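Local coordinates for protein putative 6-pyruvoyl tetrahydrobiopterin synthase (Caenorhabditis elegans, PDB 2G64) that probably converts 7,8-dihydroneopterin triphosphate into 6-pyruvoyl tetrahydropterin with loss of triphosphate, a zinc-dependent step in making tetrahydrobiopterin, at residues S27-E30 with N31-F35. The protein carries 1 engineered substitution. Sequence-based numbering, arbitrary orientation. Where two conformers were deposited one is given.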
loop_
_atom_site.group_PDB
_atom_site.type_symbol
_atom_site.label_atom_id
_atom_site.label_comp_id
_atom_site.label_asym_id
_atom_site.label_seq_id
_atom_site.Cartn_x
_atom_site.Cartn_y
_atom_site.Cartn_z
ATOM N N SER A 27 1.476 -36.811 -14.778
ATOM C CA SER A 27 2.103 -36.851 -16.095
ATOM C C SER A 27 2.405 -35.449 -16.596
ATOM O O SER A 27 1.919 -34.460 -16.033
ATOM C CB SER A 27 1.187 -37.565 -17.101
ATOM O OG SER A 27 0.063 -36.761 -17.448
ATOM N N ASP A 28 3.189 -35.353 -17.662
ATOM C CA ASP A 28 3.447 -34.032 -18.254
ATOM C C ASP A 28 2.164 -33.286 -18.622
ATOM O O ASP A 28 2.022 -32.089 -18.328
ATOM C CB ASP A 28 4.350 -34.137 -19.479
ATOM C CG ASP A 28 5.777 -34.531 -19.121
ATOM O OD1 ASP A 28 6.130 -34.524 -17.919
ATOM O OD2 ASP A 28 6.543 -34.823 -20.048
ATOM N N ALA A 29 1.252 -33.988 -19.296
ATOM C CA ALA A 29 -0.037 -33.413 -19.684
ATOM C C ALA A 29 -0.876 -32.998 -18.481
ATOM O O ALA A 29 -1.463 -31.923 -18.473
ATOM C CB ALA A 29 -0.820 -34.392 -20.571
ATOM N N GLU A 30 -0.933 -33.856 -17.466
ATOM C CA GLU A 30 -1.677 -33.552 -16.240
ATOM C C GLU A 30 -1.105 -32.318 -15.525
ATOM O O GLU A 30 -1.847 -31.451 -15.036
ATOM C CB GLU A 30 -1.642 -34.773 -15.319
ATOM C CG GLU A 30 -2.610 -35.869 -15.760
ATOM C CD GLU A 30 -2.369 -37.219 -15.096
ATOM O OE1 GLU A 30 -1.317 -37.424 -14.433
ATOM O OE2 GLU A 30 -3.247 -38.090 -15.253
ATOM N N ASN A 31 0.218 -32.235 -15.485
ATOM C CA ASN A 31 0.892 -31.066 -14.882
ATOM C C ASN A 31 0.576 -29.783 -15.621
ATOM O O ASN A 31 0.309 -28.755 -15.023
ATOM C CB ASN A 31 2.402 -31.267 -14.884
ATOM C CG ASN A 31 2.881 -31.935 -13.635
ATOM O OD1 ASN A 31 2.640 -31.429 -12.540
ATOM N ND2 ASN A 31 3.558 -33.083 -13.779
ATOM N N LYS A 32 0.598 -29.851 -16.944
ATOM C CA LYS A 32 0.190 -28.702 -17.746
ATOM C C LYS A 32 -1.261 -28.316 -17.464
ATOM O O LYS A 32 -1.583 -27.129 -17.301
ATOM C CB LYS A 32 0.424 -29.003 -19.237
ATOM C CG LYS A 32 0.077 -27.855 -20.209
ATOM C CD LYS A 32 0.582 -26.487 -19.766
ATOM C CE LYS A 32 0.102 -25.389 -20.723
ATOM N NZ LYS A 32 -0.063 -24.047 -20.072
ATOM N N GLU A 33 -2.131 -29.315 -17.386
ATOM C CA GLU A 33 -3.544 -29.062 -17.151
ATOM C C GLU A 33 -3.834 -28.534 -15.742
ATOM O O GLU A 33 -4.639 -27.618 -15.570
ATOM C CB GLU A 33 -4.339 -30.323 -17.453
ATOM C CG GLU A 33 -4.415 -30.590 -18.936
ATOM C CD GLU A 33 -4.415 -32.057 -19.291
ATOM O OE1 GLU A 33 -4.389 -32.925 -18.392
ATOM O OE2 GLU A 33 -4.433 -32.340 -20.495
ATOM N N THR A 34 -3.163 -29.096 -14.743
ATOM C CA THR A 34 -3.378 -28.705 -13.341
ATOM C C THR A 34 -2.800 -27.327 -13.076
ATOM O O THR A 34 -3.432 -26.496 -12.421
ATOM C CB THR A 34 -2.760 -29.754 -12.399
ATOM O OG1 THR A 34 -3.394 -31.021 -12.642
ATOM C CG2 THR A 34 -2.930 -29.373 -10.910
ATOM N N PHE A 35 -1.616 -27.066 -13.624
ATOM C CA PHE A 35 -0.828 -25.918 -13.187
ATOM C C PHE A 35 -0.796 -24.783 -14.210
ATOM O O PHE A 35 -0.453 -23.648 -13.875
ATOM C CB PHE A 35 0.576 -26.375 -12.785
ATOM C CG PHE A 35 0.590 -27.225 -11.535
ATOM C CD1 PHE A 35 0.010 -26.751 -10.336
ATOM C CD2 PHE A 35 1.147 -28.496 -11.547
ATOM C CE1 PHE A 35 0.006 -27.530 -9.185
ATOM C CE2 PHE A 35 1.146 -29.278 -10.393
ATOM C CZ PHE A 35 0.577 -28.781 -9.209
HETATM O O HOH W 1 5.268 -35.341 -15.184
#
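T34 lays its hydroxyl over the carbonyl of E30, one helical turn back, with OG1 2.9 Å from E30 O. With OG1 anti to its own carbonyl carbon (chi1 -60°), the hydroxyl turns back along the helix and meets that oxygen from above the carbonyl plane. E30 O also accepts from T34 N at 2.7 Å, so two donors grip it. A valine here would probably cost E30 O its second donor, leaving the bond from T34 N to hold it. T34 also packs on S62 of a neighbouring subunit. N31, which is buried, sets ND2 against S27 O at 3.1 Å, a weak bond beside the straighter one from N31 N; water 1 links ND2, again weakly, to D28 OD1, while N31 OD1 accepts from S23 N in the preceding loop. At the first turn the bonds run both ways: E30 N donates to S27 OG at 3.1 Å, and S27 N gives an almost straight bond of 2.9 Å to E30 OE1, which is met on its anti side. This reciprocal pair is a capping box, with S27 as N-cap, starting the short surface helix 28-35 that leads toward the predicted catalytic C38.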